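Local structure of probable oxidoreductase (Mycobacterium abscessus, 4EYE) at residues K186-V191 against E221-A226; I207-E212 against A216-E221; D241-T246 against G251-V256. The protein probably acts as an oxidoreductase of the medium-chain dehydrogenase/reductase superfamily, related to quinone oxidoreductases and zeta-crystallin. All blocks are in the same frame, centred on the assembly; numbering follows the deposited sequence.

All three contacts lie in the Rossmann-type domain and pack a helix or its C-terminal end against its six-stranded parallel sheet. Contacts 1 and 2 are nearly one patch, their centres about 6 Å apart: they share E221, both use helix 215-222, and their strands, 186-191 and 207-210, are neighbours in the sheet. Along the chain, contact 2 is nested inside the loop closed by contact 1, and contact 3 follows in series. The centre of contact 3 lies about 13 Å from each of the others, where helix 240-245 meets strand 251-255. Helices 215-222 and 240-245, which touch through R220 and R245, thus cover the same face of the sheet, each through small apolar side chains.

Contact 1 of 3, residues K186-V191 against E221-A226; sequences KVIAVV and EATGGA
I188, midway along strand 186-191, reaches across to A222 and T223, where helix 215-222 runs out into a turn. From its CB the side chain splits into two branches. CG2 stays close to the sheet, on the side of the neighbouring strand 207-210, where I207 and L209 lie. CG1 takes the other course: it stands anti to the carbonyl carbon (chi1 -64°), and the extended second torsion sends CD1 outward to the helix. That terminal methyl does all the touching. It lies 3.7 Å from T223 CG2, the two side chains crossing at about a right angle, and I188 CD1 is also 4.2 Å from A222 CB. Isoleucine suits the place because one branch fills the sheet surface while the longer one bridges to the helix; the small methyl of A222 lets the helix end come close.

T223 divides its work in the same manner. Its methyl faces I188, whereas OG1 turns to the backbone and hydrogen-bonds R220 O and G227 N, so the hydroxyl is satisfied away from the apolar contact. Beyond it the helix is closed by a Schellman motif: G224 N bonds E221 O at 3.0 Å, G225 N reaches back to R220 O, and G224 is the C-prime residue. Its phi of 64° is easily adopted by a residue without a CB, and G225 also has positive phi, as the type I' turn from T223 to A226 requires.

Strand 186-191 lies between strands 162-165 and 207-210 in the parallel sheet. A189 and V191 pack against helix 197-203 on one face, while I188 looks from the other toward the C-terminal end of helix 215-222.

Contact 2 of 3, residues I207-E212 against A216-E221; sequences IVLPLE and AKAVRE
L209 CD1 rests on one turn of the facing helix, touching A218 and V219. Its nearest neighbour is V219 CG2 at 3.8 Å, the two side chains meeting at an oblique angle. The same methyl also lies against the backbone between these residues, with L209 CD1 4.0 Å from V219 N, and it is 4.2 Å from A218 CB. A single leucine methyl therefore sits against a valine branch, an alanine methyl and the peptide joining them. Alanine suits this turn because its short side chain lets the leucine approach the helix backbone; valine supplies a branch at the height of that methyl. V219 CG1 is anti to the backbone N (chi1 169°), and this turns CG2 into position beside L209.

These residues belong to the beta-alpha-beta crossover that leaves strand 207-210, runs through helix 215-222 and returns in strand 228-233, passing strands 186-191 and 162-165 on its way across the Rossmann sheet. Strand 207-210 is the outermost strand at its end of that sheet. Its backbone is bonded to the adjoining strand 186-191, with L209 paired to A189 and V191, and this fixes the direction in which the leucine leaves the sheet. V208 projects to the other face and packs on helix 197-203.

After P210 the chain bends in an inverse gamma turn centred on L211, with a weak bond from E212 N to P210 O, and so begins its return to the helix. Regular helical bonds hold the contacting turn in shape, among them R220 N to A216 O at 3.1 Å. On the side toward helix 240-245, A216 and V219 both pack against T246, and R220 NE hydrogen-bonds R245 O.

Contact 3 of 3, residues D241-T246 against G251-V256; sequences DDAVRT and GRLLVV
Helix 240-245 lies in the beta-alpha-beta connection between strands 228-233 and 251-255, adjacent parallel strands of the Rossmann sheet, and here it packs on the second of them. The strand contributes one side chain to the contact, L253. Its CG is anti to the backbone N (chi1 -175°), which carries the branch out from the sheet, and CD1 slots against two consecutive helix residues. L253 CD1 is 3.8 Å from A243 CB and 4.1 Å from V244 CG2, the valine and leucine side chains crossing at about a right angle. Alanine, with a single methyl pointing at the strand, allows the helix to lie close; the beta-branched valine adds its CG2 at the flank of the same leucine methyl. L253 also touches V231 on the adjacent strand, and A243 touches L166, so the contact is part of a wider apolar layer.

Polar groups work along the helix instead. A243 O accepts two hydrogen bonds from T246: one from its backbone N at 2.9 Å, the other from the side chain, with T246 OG1 2.7 Å away, lying in the carbonyl plane and making a C=O...O angle of 149°. A buried carbonyl and a buried hydroxyl are thereby paired with each other. On the flank toward helix 215-222, R245 forms a salt bridge with D242, three residues before it. The guanidinium of R252, projecting from the other face of the strand, is held by E161 and by backbone carbonyls including D229 O.

No hydrogen bond spans helix and strand: the contact depends on van der Waals and hydrophobic forces, which are only weakly directional, while T246 satisfies A243 O near the end of the helix.

Contact 1 of 3, residues K186-V191 against E221-A226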
loop_
_atom_site.group_PDB
_atom_site.type_symbol
_atom_site.label_atom_id
_atom_site.label_comp_id
_atom_site.label_asym_id
_atom_site.label_seq_id
_atom_site.Cartn_x
_atom_site.Cartn_y
_atom_site.Cartn_z
ATOM N N LYS A 186 2.587 11.952 -16.722
ATOM C CA LYS A 186 1.155 12.040 -17.012
ATOM C C LYS A 186 0.525 10.705 -16.691
ATOM O O LYS A 186 1.135 9.667 -16.933
ATOM C CB LYS A 186 0.930 12.390 -18.481
ATOM C CG LYS A 186 -0.547 12.556 -18.890
ATOM C CD LYS A 186 -0.736 13.073 -20.348
ATOM C CE LYS A 186 -2.230 13.070 -20.745
ATOM N NZ LYS A 186 -2.526 13.841 -21.997
ATOM N N VAL A 187 -0.673 10.757 -16.111
ATOM C CA VAL A 187 -1.350 9.587 -15.628
ATOM C C VAL A 187 -2.723 9.439 -16.279
ATOM O O VAL A 187 -3.576 10.324 -16.198
ATOM C CB VAL A 187 -1.535 9.584 -14.074
ATOM C CG1 VAL A 187 -2.367 8.384 -13.656
ATOM C CG2 VAL A 187 -0.194 9.544 -13.339
ATOM N N ILE A 188 -2.913 8.296 -16.922
ATOM C CA ILE A 188 -4.225 7.847 -17.356
ATOM C C ILE A 188 -4.618 6.751 -16.374
ATOM O O ILE A 188 -3.832 5.823 -16.165
ATOM C CB ILE A 188 -4.190 7.277 -18.795
ATOM C CG1 ILE A 188 -3.807 8.366 -19.802
ATOM C CG2 ILE A 188 -5.573 6.776 -19.211
ATOM C CD1 ILE A 188 -3.371 7.828 -21.156
ATOM N N ALA A 189 -5.795 6.877 -15.768
ATOM C CA ALA A 189 -6.290 5.911 -14.816
ATOM C C ALA A 189 -7.499 5.185 -15.376
ATOM O O ALA A 189 -8.393 5.825 -15.972
ATOM C CB ALA A 189 -6.669 6.625 -13.538
ATOM N N VAL A 190 -7.533 3.868 -15.201
ATOM C CA VAL A 190 -8.726 3.073 -15.525
ATOM C C VAL A 190 -9.341 2.572 -14.229
ATOM O O VAL A 190 -8.613 2.108 -13.346
ATOM C CB VAL A 190 -8.396 1.891 -16.427
ATOM C CG1 VAL A 190 -9.659 1.063 -16.701
ATOM C CG2 VAL A 190 -7.840 2.413 -17.752
ATOM N N VAL A 191 -10.651 2.748 -14.089
ATOM C CA VAL A 191 -11.365 2.297 -12.903
ATOM C C VAL A 191 -12.335 1.166 -13.246
ATOM O O VAL A 191 -13.148 1.300 -14.150
ATOM C CB VAL A 191 -12.150 3.438 -12.217
ATOM C CG1 VAL A 191 -11.191 4.497 -11.641
ATOM C CG2 VAL A 191 -13.197 4.055 -13.149
ATOM N N GLU A 221 -5.977 5.979 -27.926
ATOM C CA GLU A 221 -6.444 7.208 -28.576
ATOM C C GLU A 221 -6.117 8.434 -27.721
ATOM O O GLU A 221 -5.743 9.474 -28.247
ATOM C CB GLU A 221 -7.961 7.141 -28.882
ATOM C CG GLU A 221 -8.309 7.541 -30.315
ATOM C CD GLU A 221 -9.275 6.570 -30.967
ATOM O OE1 GLU A 221 -8.919 6.016 -32.026
ATOM O OE2 GLU A 221 -10.373 6.333 -30.416
ATOM N N ALA A 222 -6.242 8.289 -26.401
ATOM C CA ALA A 222 -5.859 9.345 -25.465
ATOM C C ALA A 222 -4.360 9.712 -25.550
ATOM O O ALA A 222 -3.982 10.813 -25.155
ATOM C CB ALA A 222 -6.252 8.981 -24.032
ATOM N N THR A 223 -3.529 8.829 -26.093
ATOM C CA THR A 223 -2.106 9.129 -26.271
ATOM C C THR A 223 -1.765 9.463 -27.719
ATOM O O THR A 223 -0.584 9.468 -28.098
ATOM C CB THR A 223 -1.207 7.963 -25.825
ATOM O OG1 THR A 223 -1.457 6.809 -26.636
ATOM C CG2 THR A 223 -1.445 7.625 -24.319
ATOM N N GLY A 224 -2.790 9.775 -28.521
ATOM C CA GLY A 224 -2.576 10.060 -29.923
ATOM C C GLY A 224 -2.041 8.869 -30.685
ATOM O O GLY A 224 -1.240 9.039 -31.603
ATOM N N GLY A 225 -2.466 7.661 -30.290
ATOM C CA GLY A 225 -2.042 6.417 -30.944
ATOM C C GLY A 225 -0.660 5.863 -30.606
ATOM O O GLY A 225 -0.291 4.806 -31.098
ATOM N N ALA A 226 0.119 6.563 -29.801
ATOM C CA ALA A 226 1.509 6.128 -29.494
ATOM C C ALA A 226 1.559 5.069 -28.403
ATOM O O ALA A 226 2.538 4.313 -28.286
ATOM C CB ALA A 226 2.341 7.318 -29.067
#

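Contact 2 of 3, residues I207-E212 against A216-E221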
loop_
_atom_site.group_PDB
_atom_site.type_symbol
_atom_site.label_atom_id
_atom_site.label_comp_id
_atom_site.label_asym_id
_atom_site.label_seq_id
_atom_site.Cartn_x
_atom_site.Cartn_y
_atom_site.Cartn_z
ATOM N N ILE A 207 -6.423 11.742 -17.004
ATOM C CA ILE A 207 -7.548 11.228 -17.778
ATOM C C ILE A 207 -8.029 10.005 -17.006
ATOM O O ILE A 207 -7.199 9.178 -16.577
ATOM C CB ILE A 207 -7.116 10.792 -19.195
ATOM C CG1 ILE A 207 -6.898 12.009 -20.117
ATOM C CG2 ILE A 207 -8.168 9.876 -19.808
ATOM C CD1 ILE A 207 -5.462 12.239 -20.559
ATOM N N VAL A 208 -9.335 9.943 -16.749
ATOM C CA VAL A 208 -9.919 8.761 -16.156
ATOM C C VAL A 208 -10.813 8.070 -17.183
ATOM O O VAL A 208 -11.523 8.724 -17.911
ATOM C CB VAL A 208 -10.711 9.093 -14.882
ATOM C CG1 VAL A 208 -11.241 7.815 -14.253
ATOM C CG2 VAL A 208 -9.823 9.844 -13.908
ATOM N N LEU A 209 -10.740 6.745 -17.239
ATOM C CA LEU A 209 -11.502 5.940 -18.180
ATOM C C LEU A 209 -12.108 4.753 -17.471
ATOM O O LEU A 209 -11.473 4.183 -16.578
ATOM C CB LEU A 209 -10.603 5.422 -19.303
ATOM C CG LEU A 209 -10.133 6.464 -20.304
ATOM C CD1 LEU A 209 -8.999 5.865 -21.117
ATOM C CD2 LEU A 209 -11.302 6.913 -21.176
ATOM N N PRO A 210 -13.338 4.357 -17.869
ATOM C CA PRO A 210 -13.965 3.206 -17.251
ATOM C C PRO A 210 -13.463 1.904 -17.885
ATOM O O PRO A 210 -13.097 1.885 -19.048
ATOM C CB PRO A 210 -15.451 3.431 -17.519
ATOM C CG PRO A 210 -15.487 4.202 -18.794
ATOM C CD PRO A 210 -14.229 5.027 -18.833
ATOM N N LEU A 211 -13.406 0.835 -17.109
ATOM C CA LEU A 211 -12.998 -0.455 -17.642
ATOM C C LEU A 211 -14.219 -1.088 -18.276
ATOM O O LEU A 211 -14.989 -1.746 -17.598
ATOM C CB LEU A 211 -12.450 -1.364 -16.538
ATOM C CG LEU A 211 -11.957 -2.743 -17.012
ATOM C CD1 LEU A 211 -10.564 -2.643 -17.638
ATOM C CD2 LEU A 211 -11.968 -3.757 -15.859
ATOM N N GLU A 212 -14.413 -0.814 -19.561
ATOM C CA GLU A 212 -15.529 -1.349 -20.352
ATOM C C GLU A 212 -14.982 -1.801 -21.693
ATOM O O GLU A 212 -13.833 -1.528 -21.990
ATOM C CB GLU A 212 -16.576 -0.256 -20.594
ATOM C CG GLU A 212 -17.441 0.024 -19.366
ATOM C CD GLU A 212 -18.115 1.384 -19.392
ATOM O OE1 GLU A 212 -18.025 2.063 -20.428
ATOM O OE2 GLU A 212 -18.709 1.765 -18.356
ATOM N N ALA A 216 -8.952 -0.403 -23.971
ATOM C CA ALA A 216 -7.550 -0.417 -24.445
ATOM C C ALA A 216 -7.384 0.496 -25.623
ATOM O O ALA A 216 -6.399 1.236 -25.704
ATOM C CB ALA A 216 -7.061 -1.818 -24.771
ATOM N N LYS A 217 -8.353 0.469 -26.538
ATOM C CA LYS A 217 -8.328 1.351 -27.707
ATOM C C LYS A 217 -8.498 2.795 -27.273
ATOM O O LYS A 217 -7.837 3.682 -27.811
ATOM C CB LYS A 217 -9.380 0.941 -28.776
ATOM N N ALA A 218 -9.355 3.052 -26.291
ATOM C CA ALA A 218 -9.499 4.428 -25.773
ATOM C C ALA A 218 -8.187 4.939 -25.106
ATOM O O ALA A 218 -7.822 6.108 -25.246
ATOM C CB ALA A 218 -10.647 4.507 -24.788
ATOM N N VAL A 219 -7.483 4.071 -24.384
ATOM C CA VAL A 219 -6.195 4.471 -23.801
ATOM C C VAL A 219 -5.262 4.905 -24.928
ATOM O O VAL A 219 -4.671 5.980 -24.874
ATOM C CB VAL A 219 -5.553 3.361 -22.929
ATOM C CG1 VAL A 219 -4.105 3.696 -22.570
ATOM C CG2 VAL A 219 -6.368 3.179 -21.664
ATOM N N ARG A 220 -5.143 4.067 -25.951
ATOM C CA ARG A 220 -4.321 4.412 -27.105
ATOM C C ARG A 220 -4.682 5.754 -27.725
ATOM O O ARG A 220 -3.800 6.559 -28.033
ATOM C CB ARG A 220 -4.448 3.358 -28.185
ATOM C CG ARG A 220 -3.544 2.169 -27.994
ATOM C CD ARG A 220 -2.906 1.781 -29.323
ATOM N NE ARG A 220 -1.777 0.953 -28.990
ATOM C CZ ARG A 220 -0.499 1.295 -29.064
ATOM N NH1 ARG A 220 -0.092 2.459 -29.572
ATOM N NH2 ARG A 220 0.388 0.416 -28.634
ATOM N N GLU A 221 -5.977 5.979 -27.926
ATOM C CA GLU A 221 -6.444 7.208 -28.576
ATOM C C GLU A 221 -6.117 8.434 -27.721
ATOM O O GLU A 221 -5.743 9.474 -28.247
ATOM C CB GLU A 221 -7.961 7.141 -28.882
ATOM C CG GLU A 221 -8.309 7.541 -30.315
ATOM C CD GLU A 221 -9.275 6.570 -30.967
ATOM O OE1 GLU A 221 -8.919 6.016 -32.026
ATOM O OE2 GLU A 221 -10.373 6.333 -30.416
#

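Contact 3 of 3, residues D241-T246 against G251-V256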
loop_
_atom_site.group_PDB
_atom_site.type_symbol
_atom_site.label_atom_id
_atom_site.label_comp_id
_atom_site.label_asym_id
_atom_site.label_seq_id
_atom_site.Cartn_x
_atom_site.Cartn_y
_atom_site.Cartn_z
ATOM N N ASP A 241 -4.070 -9.017 -21.171
ATOM C CA ASP A 241 -3.633 -8.917 -22.574
ATOM C C ASP A 241 -4.099 -7.607 -23.179
ATOM O O ASP A 241 -3.434 -7.051 -24.052
ATOM C CB ASP A 241 -4.108 -10.116 -23.416
ATOM C CG ASP A 241 -3.190 -11.332 -23.281
ATOM O OD1 ASP A 241 -1.998 -11.250 -23.651
ATOM O OD2 ASP A 241 -3.658 -12.384 -22.806
ATOM N N ASP A 242 -5.243 -7.104 -22.716
ATOM C CA ASP A 242 -5.677 -5.773 -23.100
ATOM C C ASP A 242 -4.660 -4.716 -22.639
ATOM O O ASP A 242 -4.336 -3.804 -23.379
ATOM C CB ASP A 242 -7.073 -5.458 -22.550
ATOM C CG ASP A 242 -8.193 -6.129 -23.342
ATOM O OD1 ASP A 242 -8.195 -6.073 -24.598
ATOM O OD2 ASP A 242 -9.107 -6.684 -22.699
ATOM N N ALA A 243 -4.147 -4.851 -21.420
ATOM C CA ALA A 243 -3.180 -3.884 -20.895
ATOM C C ALA A 243 -1.961 -3.803 -21.796
ATOM O O ALA A 243 -1.522 -2.729 -22.126
ATOM C CB ALA A 243 -2.744 -4.258 -19.494
ATOM N N VAL A 244 -1.422 -4.960 -22.152
ATOM C CA VAL A 244 -0.263 -5.044 -23.029
ATOM C C VAL A 244 -0.511 -4.281 -24.319
ATOM O O VAL A 244 0.362 -3.544 -24.780
ATOM C CB VAL A 244 0.109 -6.524 -23.283
ATOM C CG1 VAL A 244 1.279 -6.654 -24.256
ATOM C CG2 VAL A 244 0.456 -7.197 -21.969
ATOM N N ARG A 245 -1.726 -4.381 -24.857
ATOM C CA ARG A 245 -2.102 -3.678 -26.090
ATOM C C ARG A 245 -1.981 -2.167 -26.016
ATOM O O ARG A 245 -1.906 -1.493 -27.050
ATOM C CB ARG A 245 -3.554 -4.026 -26.519
ATOM C CG ARG A 245 -3.660 -5.179 -27.517
ATOM C CD ARG A 245 -5.070 -5.775 -27.639
ATOM N NE ARG A 245 -6.022 -4.909 -28.326
ATOM C CZ ARG A 245 -7.111 -4.365 -27.774
ATOM N NH1 ARG A 245 -7.905 -3.598 -28.520
ATOM N NH2 ARG A 245 -7.433 -4.586 -26.496
ATOM N N THR A 246 -1.997 -1.606 -24.807
ATOM C CA THR A 246 -1.900 -0.147 -24.698
ATOM C C THR A 246 -0.440 0.349 -24.756
ATOM O O THR A 246 -0.196 1.548 -24.763
ATOM C CB THR A 246 -2.587 0.368 -23.397
ATOM O OG1 THR A 246 -1.819 -0.027 -22.263
ATOM C CG2 THR A 246 -4.036 -0.181 -23.266
ATOM N N GLY A 251 7.717 0.075 -24.176
ATOM C CA GLY A 251 6.971 0.326 -22.952
ATOM C C GLY A 251 7.139 -0.795 -21.936
ATOM O O GLY A 251 7.654 -1.868 -22.247
ATOM N N ARG A 252 6.728 -0.550 -20.697
ATOM C CA ARG A 252 6.861 -1.571 -19.716
ATOM C C ARG A 252 5.670 -1.680 -18.808
ATOM O O ARG A 252 5.007 -0.700 -18.484
ATOM C CB ARG A 252 8.178 -1.443 -18.968
ATOM C CG ARG A 252 8.462 -0.074 -18.426
ATOM C CD ARG A 252 9.352 0.762 -19.305
ATOM N NE ARG A 252 9.919 1.849 -18.522
ATOM C CZ ARG A 252 9.697 3.143 -18.685
ATOM N NH1 ARG A 252 8.880 3.595 -19.610
ATOM N NH2 ARG A 252 10.294 4.007 -17.889
ATOM N N LEU A 253 5.360 -2.912 -18.461
ATOM C CA LEU A 253 4.211 -3.197 -17.654
ATOM C C LEU A 253 4.702 -3.746 -16.329
ATOM O O LEU A 253 5.397 -4.754 -16.311
ATOM C CB LEU A 253 3.325 -4.218 -18.375
ATOM C CG LEU A 253 2.012 -4.480 -17.633
ATOM C CD1 LEU A 253 0.948 -4.740 -18.684
ATOM C CD2 LEU A 253 2.135 -5.603 -16.632
ATOM N N LEU A 254 4.374 -3.062 -15.245
ATOM C CA LEU A 254 4.715 -3.513 -13.910
ATOM C C LEU A 254 3.566 -4.279 -13.307
ATOM O O LEU A 254 2.438 -3.788 -13.207
ATOM C CB LEU A 254 5.078 -2.350 -12.996
ATOM C CG LEU A 254 6.036 -1.275 -13.560
ATOM C CD1 LEU A 254 6.694 -0.468 -12.434
ATOM C CD2 LEU A 254 7.082 -1.770 -14.546
ATOM N N VAL A 255 3.855 -5.497 -12.902
ATOM C CA VAL A 255 2.878 -6.300 -12.197
ATOM C C VAL A 255 3.200 -6.208 -10.737
ATOM O O VAL A 255 4.265 -6.633 -10.330
ATOM C CB VAL A 255 2.904 -7.768 -12.670
ATOM C CG1 VAL A 255 1.982 -8.614 -11.778
ATOM C CG2 VAL A 255 2.465 -7.823 -14.144
ATOM N N VAL A 256 2.278 -5.637 -9.968
ATOM C CA VAL A 256 2.530 -5.309 -8.584
ATOM C C VAL A 256 1.630 -6.103 -7.643
ATOM O O VAL A 256 0.410 -6.033 -7.782
ATOM C CB VAL A 256 2.301 -3.815 -8.359
ATOM C CG1 VAL A 256 2.604 -3.461 -6.919
ATOM C CG2 VAL A 256 3.160 -3.030 -9.347
#